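Local coordinates for conserved exported protein (Bacteroides fragilis, PDB 3CLW) that probably hydrolyses O-glycosidic bonds as a family 30 glycoside hydrolase, although its substrate and physiological role remain unknown, at residues A[335-338]-A[339-343]; A[362-366]-A[367-371]; A[395-398]-A[399-402]; A[464-468]-A[469-473]. All blocks are in the same frame, centred on the assembly; numbering follows the deposited sequence.

Contact 1 (A[335-338]-A[339-343])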
loop_
_atom_site.group_PDB
_atom_site.type_symbol
_atom_site.label_atom_id
_atom_site.label_comp_id
_atom_site.label_asym_id
_atom_site.label_seq_id
_atom_site.Cartn_x
_atom_site.Cartn_y
_atom_site.Cartn_z
ATOM N N GLY A 335 9.856 11.784 4.968
ATOM C CA GLY A 335 8.435 12.021 5.140
ATOM C C GLY A 335 7.786 12.825 4.005
ATOM O O GLY A 335 6.709 12.478 3.524
ATOM N N LEU A 336 8.438 13.910 3.581
ATOM C CA LEU A 336 7.934 14.721 2.470
ATOM C C LEU A 336 8.108 14.052 1.106
ATOM O O LEU A 336 7.261 14.216 0.253
ATOM C CB LEU A 336 8.588 16.099 2.448
ATOM C CG LEU A 336 8.339 17.056 3.611
ATOM C CD1 LEU A 336 9.465 18.069 3.645
ATOM C CD2 LEU A 336 6.993 17.749 3.514
ATOM N N TYR A 337 9.188 13.296 0.904
ATOM C CA TYR A 337 9.397 12.551 -0.345
ATOM C C TYR A 337 8.238 11.576 -0.610
ATOM O O TYR A 337 7.731 11.468 -1.747
ATOM C CB TYR A 337 10.716 11.802 -0.264
ATOM C CG TYR A 337 11.140 11.022 -1.498
ATOM C CD1 TYR A 337 10.833 9.671 -1.628
ATOM C CD2 TYR A 337 11.914 11.627 -2.513
ATOM C CE1 TYR A 337 11.233 8.943 -2.718
ATOM C CE2 TYR A 337 12.354 10.894 -3.621
ATOM C CZ TYR A 337 11.995 9.546 -3.719
ATOM O OH TYR A 337 12.408 8.791 -4.800
ATOM N N VAL A 338 7.806 10.890 0.449
ATOM C CA VAL A 338 6.760 9.894 0.331
ATOM C C VAL A 338 5.415 10.576 0.256
ATOM O O VAL A 338 4.581 10.157 -0.509
ATOM C CB VAL A 338 6.795 8.847 1.471
ATOM C CG1 VAL A 338 5.683 7.841 1.310
ATOM C CG2 VAL A 338 8.122 8.116 1.493
ATOM N N ALA A 339 5.205 11.632 1.039
ATOM C CA ALA A 339 3.970 12.406 0.922
ATOM C C ALA A 339 3.746 12.910 -0.522
ATOM O O ALA A 339 2.632 13.054 -0.957
ATOM C CB ALA A 339 3.948 13.545 1.897
ATOM N N ARG A 340 4.825 13.187 -1.239
ATOM C CA ARG A 340 4.759 13.619 -2.643
ATOM C C ARG A 340 4.310 12.473 -3.566
ATOM O O ARG A 340 3.477 12.676 -4.458
ATOM C CB ARG A 340 6.128 14.155 -3.098
ATOM C CG ARG A 340 6.168 14.484 -4.604
ATOM C CD ARG A 340 7.376 15.319 -4.977
ATOM N NE ARG A 340 8.594 14.528 -4.915
ATOM C CZ ARG A 340 9.764 14.974 -5.345
ATOM N NH1 ARG A 340 9.863 16.210 -5.851
ATOM N NH2 ARG A 340 10.833 14.195 -5.282
ATOM N N ILE A 341 4.839 11.272 -3.332
ATOM C CA ILE A 341 4.318 10.109 -4.021
ATOM C C ILE A 341 2.820 9.987 -3.780
ATOM O O ILE A 341 2.053 9.799 -4.741
ATOM C CB ILE A 341 4.996 8.795 -3.615
ATOM C CG1 ILE A 341 6.489 8.847 -3.893
ATOM C CG2 ILE A 341 4.382 7.632 -4.410
ATOM C CD1 ILE A 341 7.293 7.819 -3.125
ATOM N N ILE A 342 2.402 10.120 -2.518
ATOM C CA ILE A 342 0.993 9.962 -2.195
ATOM C C ILE A 342 0.127 10.968 -2.962
ATOM O O ILE A 342 -0.860 10.577 -3.620
ATOM C CB ILE A 342 0.700 10.018 -0.668
ATOM C CG1 ILE A 342 1.314 8.798 0.030
ATOM C CG2 ILE A 342 -0.844 10.069 -0.398
ATOM C CD1 ILE A 342 1.309 8.840 1.579
ATOM N N HIS A 343 0.500 12.247 -2.872
ATOM C CA HIS A 343 -0.266 13.297 -3.514
ATOM C C HIS A 343 -0.453 13.065 -5.023
ATOM O O HIS A 343 -1.546 13.211 -5.549
ATOM C CB HIS A 343 0.396 14.638 -3.292
ATOM C CG HIS A 343 -0.196 15.730 -4.123
ATOM N ND1 HIS A 343 -1.284 16.466 -3.713
ATOM C CD2 HIS A 343 0.133 16.193 -5.349
ATOM C CE1 HIS A 343 -1.592 17.343 -4.650
ATOM N NE2 HIS A 343 -0.751 17.189 -5.653
HETATM O O HOH W 1 8.965 11.712 -4.653
#
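The carbonyl oxygen of Tyr337 is gripped from two directions. Ile341 N reaches it through a weak helical hydrogen bond of 3.3 Å, while a water donates a hydrogen bond to it from 3.2 Å. That water in turn accepts a bond from Arg340 NE at 2.9 Å, so the arginine is tied to its own helix a turn back. The water oxygen also lies over the centre of the Tyr337 ring, 3.5 Å above its plane. With CG anti to the backbone N (chi1 174°), the Arg340 chain runs out from the helix and then bends at chi3, which brings NH2 to 3.9 Å from Tyr337 CD2. Ring and guanidinium planes stand 58° apart, so the two groups meet obliquely and are not stacked in parallel. Arg340 NH2 makes a salt bridge with Glu321, and Glu317 binds the Tyr337 hydroxyl. Tyr337 CE1 also packs at 4.1 Å against Ile341 CD1, one turn further on. Away from these polar groups, Val338 and Ile342 cover Trp354 of strand 353-356, and Ala339 meets Thr395 of helix 391-400. Successive i to i+4 bonds and a buried strand-facing side are what is expected of an outer helix in the TIM barrel to which this family belongs.

Contact 2 (A[362-366]-A[367-371])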
loop_
_atom_site.group_PDB
_atom_site.type_symbol
_atom_site.label_atom_id
_atom_site.label_comp_id
_atom_site.label_asym_id
_atom_site.label_seq_id
_atom_site.Cartn_x
_atom_site.Cartn_y
_atom_site.Cartn_z
ATOM N N LEU A 362 13.627 -2.547 10.088
ATOM C CA LEU A 362 14.818 -2.221 10.866
ATOM C C LEU A 362 15.459 -0.943 10.356
ATOM O O LEU A 362 16.262 -0.341 11.048
ATOM C CB LEU A 362 15.819 -3.380 10.823
ATOM C CG LEU A 362 15.625 -4.529 11.823
ATOM C CD1 LEU A 362 14.310 -5.265 11.642
ATOM C CD2 LEU A 362 16.757 -5.482 11.598
ATOM N N GLY A 363 15.093 -0.533 9.142
ATOM C CA GLY A 363 15.670 0.656 8.490
ATOM C C GLY A 363 14.733 1.828 8.650
ATOM O O GLY A 363 13.675 1.685 9.271
ATOM N N GLU A 364 15.100 2.982 8.092
ATOM C CA GLU A 364 14.221 4.159 8.110
ATOM C C GLU A 364 13.569 4.305 6.734
ATOM O O GLU A 364 13.871 5.235 5.973
ATOM C CB GLU A 364 14.958 5.449 8.530
ATOM C CG GLU A 364 14.018 6.530 9.144
ATOM C CD GLU A 364 14.673 7.935 9.331
ATOM O OE1 GLU A 364 15.896 8.104 9.135
ATOM O OE2 GLU A 364 13.948 8.889 9.661
ATOM N N ASP A 365 12.678 3.370 6.408
ATOM C CA ASP A 365 12.159 3.265 5.036
ATOM C C ASP A 365 10.652 3.001 4.971
ATOM O O ASP A 365 10.111 2.840 3.904
ATOM C CB ASP A 365 12.928 2.192 4.282
ATOM C CG ASP A 365 13.188 0.957 5.133
ATOM O OD1 ASP A 365 12.344 0.577 5.957
ATOM O OD2 ASP A 365 14.274 0.360 4.999
ATOM N N VAL A 366 9.992 2.994 6.130
ATOM C CA VAL A 366 8.546 2.759 6.269
ATOM C C VAL A 366 8.097 3.543 7.529
ATOM O O VAL A 366 8.905 4.278 8.085
ATOM C CB VAL A 366 8.192 1.256 6.367
ATOM C CG1 VAL A 366 8.560 0.493 5.066
ATOM C CG2 VAL A 366 8.834 0.623 7.582
ATOM N N PRO A 367 6.801 3.487 7.890
ATOM C CA PRO A 367 6.254 4.184 9.080
ATOM C C PRO A 367 6.945 3.906 10.433
ATOM O O PRO A 367 7.169 4.837 11.197
ATOM C CB PRO A 367 4.805 3.712 9.122
ATOM C CG PRO A 367 4.509 3.423 7.686
ATOM C CD PRO A 367 5.734 2.821 7.120
ATOM N N ILE A 368 7.228 2.648 10.737
ATOM C CA ILE A 368 7.759 2.276 12.044
ATOM C C ILE A 368 9.117 1.621 11.868
ATOM O O ILE A 368 9.267 0.646 11.116
ATOM C CB ILE A 368 6.818 1.320 12.857
ATOM C CG1 ILE A 368 5.538 2.037 13.287
ATOM C CG2 ILE A 368 7.529 0.787 14.128
ATOM C CD1 ILE A 368 4.361 1.061 13.676
ATOM N N GLN A 369 10.105 2.193 12.553
ATOM C CA GLN A 369 11.425 1.609 12.649
ATOM C C GLN A 369 11.595 0.918 14.011
ATOM O O GLN A 369 11.235 1.454 15.041
ATOM C CB GLN A 369 12.506 2.657 12.430
ATOM C CG GLN A 369 13.907 2.107 12.670
ATOM C CD GLN A 369 14.971 3.034 12.191
ATOM O OE1 GLN A 369 14.838 4.252 12.279
ATOM N NE2 GLN A 369 16.045 2.472 11.676
ATOM N N LEU A 370 12.128 -0.286 13.965
ATOM C CA LEU A 370 12.272 -1.163 15.105
ATOM C C LEU A 370 13.735 -1.060 15.478
ATOM O O LEU A 370 14.583 -1.264 14.616
ATOM C CB LEU A 370 11.981 -2.592 14.650
ATOM C CG LEU A 370 10.622 -3.289 14.807
ATOM C CD1 LEU A 370 9.390 -2.379 15.039
ATOM C CD2 LEU A 370 10.442 -4.179 13.610
ATOM N N LEU A 371 14.028 -0.705 16.726
ATOM C CA LEU A 371 15.433 -0.522 17.162
ATOM C C LEU A 371 15.804 -1.610 18.158
ATOM O O LEU A 371 15.087 -1.812 19.115
ATOM C CB LEU A 371 15.662 0.867 17.777
ATOM C CG LEU A 371 15.268 2.047 16.871
ATOM C CD1 LEU A 371 15.153 3.379 17.633
ATOM C CD2 LEU A 371 16.217 2.204 15.695
HETATM O O HOH W 2 17.021 -0.986 13.484
#
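Gln369 reaches across the turn to the backbone of Leu362 and Gly363. Its CG lies anti to the backbone N (chi1 174°) and the chain stays extended beyond it, which carries the side chain along the Gly363 peptide. Gln369 CB begins 3.5 Å from Gly363 O, and Gln369 CG passes the same oxygen at 3.4 Å. CD then lies beside the carbonyl group of Gly363, and here the amide divides. Gln369 OE1 turns to the aliphatic part of Glu364, 3.9 Å from Glu364 CB, whereas Gln369 NE2 donates to Leu362 O at 2.9 Å. The N-H points almost straight at that oxygen (165°), which lies in the amide plane of Gln369, although the nitrogen itself sits above the carbonyl plane and not on a lone pair. The NE2 bond helps set the rotation of the amide.

Leu362 O has a second partner: a water donates to it at 2.6 Å and also to Leu370 O at 2.7 Å, bridging the two chain segments beside the glutamine bond. The carboxylate of Glu364, whose plane is only 18° from that of the amide, is directed to Arg330 and Ser331. At the other end of the loop, Val366 and Pro367 pack on Trp356 of strand 353-356. Strand 368-371 returns parallel to strand 360-361, its backbone bonded to Ser361 of that strand, to Ala359 just before it and to Ser388 of strand 386-389. This loop, held by the Gln369 bond, is the connection between adjacent parallel strands of a small three-stranded mixed sheet.

Contact 3 (A[395-398]-A[399-402])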
loop_
_atom_site.group_PDB
_atom_site.type_symbol
_atom_site.label_atom_id
_atom_site.label_comp_id
_atom_site.label_asym_id
_atom_site.label_seq_id
_atom_site.Cartn_x
_atom_site.Cartn_y
_atom_site.Cartn_z
ATOM N N THR A 395 3.446 11.734 7.894
ATOM C CA THR A 395 3.014 12.343 6.633
ATOM C C THR A 395 1.959 11.477 5.944
ATOM O O THR A 395 1.055 12.017 5.298
ATOM C CB THR A 395 4.178 12.636 5.671
ATOM O OG1 THR A 395 4.854 11.419 5.335
ATOM C CG2 THR A 395 5.165 13.622 6.313
ATOM N N THR A 396 2.058 10.156 6.102
ATOM C CA THR A 396 0.977 9.254 5.646
ATOM C C THR A 396 -0.305 9.569 6.409
ATOM O O THR A 396 -1.377 9.712 5.818
ATOM C CB THR A 396 1.316 7.760 5.830
ATOM O OG1 THR A 396 2.511 7.454 5.118
ATOM C CG2 THR A 396 0.201 6.874 5.293
ATOM N N ALA A 397 -0.170 9.705 7.722
ATOM C CA ALA A 397 -1.301 10.013 8.601
ATOM C C ALA A 397 -2.036 11.301 8.234
ATOM O O ALA A 397 -3.231 11.371 8.422
ATOM C CB ALA A 397 -0.851 10.025 10.101
ATOM N N ASN A 398 -1.325 12.307 7.715
ATOM C CA ASN A 398 -1.948 13.539 7.219
ATOM C C ASN A 398 -3.072 13.160 6.263
ATOM O O ASN A 398 -4.130 13.780 6.232
ATOM C CB ASN A 398 -0.921 14.412 6.458
ATOM C CG ASN A 398 -0.187 15.403 7.373
ATOM O OD1 ASN A 398 -0.684 16.519 7.667
ATOM N ND2 ASN A 398 0.998 15.013 7.812
ATOM N N TYR A 399 -2.816 12.126 5.472
ATOM C CA TYR A 399 -3.821 11.580 4.569
ATOM C C TYR A 399 -4.712 10.544 5.248
ATOM O O TYR A 399 -5.928 10.764 5.396
ATOM C CB TYR A 399 -3.145 10.962 3.356
ATOM C CG TYR A 399 -2.504 11.957 2.441
ATOM C CD1 TYR A 399 -3.256 12.639 1.474
ATOM C CD2 TYR A 399 -1.124 12.213 2.510
ATOM C CE1 TYR A 399 -2.651 13.564 0.595
ATOM C CE2 TYR A 399 -0.519 13.128 1.636
ATOM C CZ TYR A 399 -1.299 13.794 0.694
ATOM O OH TYR A 399 -0.693 14.688 -0.152
ATOM N N SER A 400 -4.091 9.427 5.671
ATOM C CA SER A 400 -4.829 8.256 6.120
ATOM C C SER A 400 -5.765 8.478 7.272
ATOM O O SER A 400 -6.847 7.890 7.289
ATOM C CB SER A 400 -3.898 7.045 6.379
ATOM O OG SER A 400 -3.028 7.223 7.496
ATOM N N PHE A 401 -5.382 9.319 8.229
ATOM C CA PHE A 401 -6.193 9.519 9.472
ATOM C C PHE A 401 -7.490 10.309 9.172
ATOM O O PHE A 401 -8.515 10.104 9.811
ATOM C CB PHE A 401 -5.329 10.225 10.568
ATOM C CG PHE A 401 -6.002 10.375 11.922
ATOM C CD1 PHE A 401 -5.797 9.438 12.927
ATOM C CD2 PHE A 401 -6.791 11.488 12.212
ATOM C CE1 PHE A 401 -6.387 9.599 14.231
ATOM C CE2 PHE A 401 -7.408 11.653 13.498
ATOM C CZ PHE A 401 -7.199 10.706 14.499
ATOM N N PHE A 402 -7.421 11.186 8.160
ATOM C CA PHE A 402 -8.503 12.104 7.799
ATOM C C PHE A 402 -9.268 11.760 6.477
ATOM O O PHE A 402 -10.457 12.068 6.321
ATOM C CB PHE A 402 -7.915 13.508 7.725
ATOM C CG PHE A 402 -7.362 14.002 9.040
ATOM C CD1 PHE A 402 -8.224 14.449 10.042
ATOM C CD2 PHE A 402 -5.982 13.999 9.280
ATOM C CE1 PHE A 402 -7.727 14.912 11.258
ATOM C CE2 PHE A 402 -5.475 14.441 10.483
ATOM C CZ PHE A 402 -6.354 14.898 11.487
#
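Tyr399 sets the edge of its ring against the carbonyl oxygens of the preceding helical turn. Tyr399 CB sits 3.3 Å from Thr396 O, and the ring comes edge-on to Thr395 O, with CD2 at 3.5 Å. Its CG is anti to the carbonyl carbon (chi1 -69°), which turns the ring back along the helix towards Ile342 and His343 of helix 328-347. Thr396 O itself accepts a nearly straight bond from Ser400 N at 2.7 Å (167°) and a weak one from Tyr399 N. Helix 391-400 is packed between the barrel helix 328-347 and strands 438-444 and 490-495, consistent with a joint between the TIM barrel and the beta domain beside it in family 30 enzymes. On another side of the helix, Ser400 OG is folded close over the backbone, 3.5 Å from Ala397 CA, and bonds to Met63 O. Past the serine, Phe401 N donates to Ala397 O at 3.0 Å. Phe402 then brings the edge of its ring to Asn398 O, CD2 lying 3.6 Å away, while Phe401 CD2 stands 3.5 Å above the centre of that ring. The Phe402 ring also meets that of Tyr465, their planes about 40° apart, and Phe401 presents itself edge-to-face with Phe54.

Contact 4 (A[464-468]-A[469-473])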
loop_
_atom_site.group_PDB
_atom_site.type_symbol
_atom_site.label_atom_id
_atom_site.label_comp_id
_atom_site.label_asym_id
_atom_site.label_seq_id
_atom_site.Cartn_x
_atom_site.Cartn_y
_atom_site.Cartn_z
ATOM N N VAL A 464 -6.324 22.509 12.001
ATOM C CA VAL A 464 -5.084 22.292 11.302
ATOM C C VAL A 464 -4.251 21.273 12.072
ATOM O O VAL A 464 -4.157 21.334 13.318
ATOM C CB VAL A 464 -4.312 23.611 11.105
ATOM C CG1 VAL A 464 -2.915 23.358 10.575
ATOM C CG2 VAL A 464 -5.080 24.539 10.194
ATOM N N TYR A 465 -3.674 20.334 11.308
ATOM C CA TYR A 465 -2.784 19.285 11.814
ATOM C C TYR A 465 -1.521 19.308 10.981
ATOM O O TYR A 465 -1.589 19.302 9.752
ATOM C CB TYR A 465 -3.475 17.938 11.722
ATOM C CG TYR A 465 -4.802 17.896 12.428
ATOM C CD1 TYR A 465 -4.895 17.468 13.765
ATOM C CD2 TYR A 465 -5.981 18.284 11.778
ATOM C CE1 TYR A 465 -6.145 17.425 14.422
ATOM C CE2 TYR A 465 -7.219 18.234 12.424
ATOM C CZ TYR A 465 -7.294 17.821 13.744
ATOM O OH TYR A 465 -8.523 17.771 14.391
ATOM N N LEU A 466 -0.371 19.333 11.645
ATOM C CA LEU A 466 0.892 19.718 11.021
ATOM C C LEU A 466 2.048 18.770 11.337
ATOM O O LEU A 466 2.288 18.448 12.516
ATOM C CB LEU A 466 1.256 21.126 11.491
ATOM C CG LEU A 466 2.273 21.987 10.758
ATOM C CD1 LEU A 466 1.829 22.194 9.327
ATOM C CD2 LEU A 466 2.394 23.332 11.441
ATOM N N THR A 467 2.729 18.328 10.266
ATOM C CA THR A 467 3.945 17.513 10.330
ATOM C C THR A 467 5.149 18.284 9.749
ATOM O O THR A 467 5.138 18.732 8.607
ATOM C CB THR A 467 3.782 16.167 9.571
ATOM O OG1 THR A 467 2.670 15.451 10.099
ATOM C CG2 THR A 467 5.034 15.293 9.718
ATOM N N THR A 468 6.176 18.451 10.568
ATOM C CA THR A 468 7.386 19.125 10.153
ATOM C C THR A 468 8.583 18.351 10.700
ATOM O O THR A 468 8.433 17.251 11.269
ATOM C CB THR A 468 7.462 20.560 10.726
ATOM O OG1 THR A 468 7.559 20.484 12.152
ATOM C CG2 THR A 468 6.254 21.367 10.343
ATOM N N ILE A 469 9.769 18.934 10.530
ATOM C CA ILE A 469 10.980 18.420 11.181
ATOM C C ILE A 469 10.799 18.290 12.701
ATOM O O ILE A 469 11.352 17.392 13.292
ATOM C CB ILE A 469 12.273 19.262 10.801
ATOM C CG1 ILE A 469 13.534 18.559 11.285
ATOM C CG2 ILE A 469 12.211 20.662 11.369
ATOM C CD1 ILE A 469 14.836 19.229 10.874
ATOM N N ASP A 470 9.993 19.159 13.304
ATOM C CA ASP A 470 9.745 19.178 14.750
ATOM C C ASP A 470 8.427 18.526 15.224
ATOM O O ASP A 470 8.259 18.252 16.416
ATOM C CB ASP A 470 9.659 20.644 15.205
ATOM C CG ASP A 470 10.974 21.371 15.115
ATOM O OD1 ASP A 470 12.044 20.770 15.430
ATOM O OD2 ASP A 470 10.936 22.554 14.707
ATOM N N LYS A 471 7.474 18.331 14.306
ATOM C CA LYS A 471 6.098 17.997 14.671
ATOM C C LYS A 471 5.610 16.689 14.032
ATOM O O LYS A 471 5.758 16.485 12.819
ATOM C CB LYS A 471 5.180 19.162 14.281
ATOM C CG LYS A 471 5.358 20.434 15.142
ATOM C CD LYS A 471 4.885 21.738 14.460
ATOM C CE LYS A 471 4.912 22.953 15.442
ATOM N NZ LYS A 471 6.236 23.128 16.215
ATOM N N ASN A 472 5.048 15.794 14.852
ATOM C CA ASN A 472 4.393 14.588 14.355
ATOM C C ASN A 472 2.885 14.817 14.314
ATOM O O ASN A 472 2.198 14.574 15.291
ATOM C CB ASN A 472 4.689 13.383 15.246
ATOM C CG ASN A 472 6.202 13.030 15.320
ATOM O OD1 ASN A 472 7.001 13.347 14.428
ATOM N ND2 ASN A 472 6.577 12.358 16.405
ATOM N N LEU A 473 2.371 15.293 13.187
ATOM C CA LEU A 473 0.923 15.530 13.030
ATOM C C LEU A 473 0.309 16.153 14.285
ATOM O O LEU A 473 -0.553 15.578 14.949
ATOM C CB LEU A 473 0.186 14.256 12.581
ATOM C CG LEU A 473 -1.188 14.460 11.920
ATOM C CD1 LEU A 473 -1.102 15.368 10.685
ATOM C CD2 LEU A 473 -1.775 13.126 11.536
#
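Thr468 and Lys471 lie side by side on one face of the turn, and Thr467, Tyr465 and Leu473 meet on the other. On the first face, Thr468 OG1 is tucked between its own backbone N and carbonyl carbon (chi1 65°), which aims it into the turn. There it accepts a bond from Asp470 N at 3.0 Å and a weak one from Lys471 N. The aliphatic chain of Lys471 runs alongside this oxygen, Lys471 CB being 3.5 Å from Thr468 OG1, before it passes Leu466, whose CD2 is 4.2 Å from Lys471 CD.

The backbone closes the same turn from both ends: Thr468 N donates to Lys471 O at 3.0 Å, and Lys471 N returns a weak bond to Thr468 O. Thr467 CA adds a CA-H...O contact with Lys471 O at 3.2 Å. This is a two-residue beta-hairpin turn of type I across Ile469 and Asp470, with the threonine forming an ST turn inside it, and it joins strand 461-467 to strand 474-480 of the beta domain. Beyond it, Leu466 pairs with Arg474, one residue later than an even register would give, consistent with a bulge in the second arm.

Thr467 OG1, on the opposite face, is shared: Leu473 N donates weakly to it at 3.1 Å, and Asn398 of helix 391-400 gives it a further bond. Leu473, its CG pointing opposite the amide N (chi1 -159°), turns back along the strand, and Leu473 CD1 rests 3.6 Å from Tyr465 CB. Lys391 NZ bonds to both Thr468 O and Asn472 OD1 from outside the hairpin.

The four contacts follow one another along the chain without interleaving, and three form a connected series in space. Contact 1, on helix 328-347, and contact 3, on helix 391-400, have centres about 11 Å apart and touch: Gly335 O is 2.8 Å from Thr395 OG1, a probable hydrogen bond. Contact 3 is equally far, centre to centre, from the hairpin of contact 4, against which it packs with Ala397 CB 3.5 Å from Leu473 CD2. Helix 391-400 therefore links a barrel helix to the beta domain. Contact 2 stands apart, its centre about 17 Å from that of contact 1, in the small sheet that follows barrel strand 353-356.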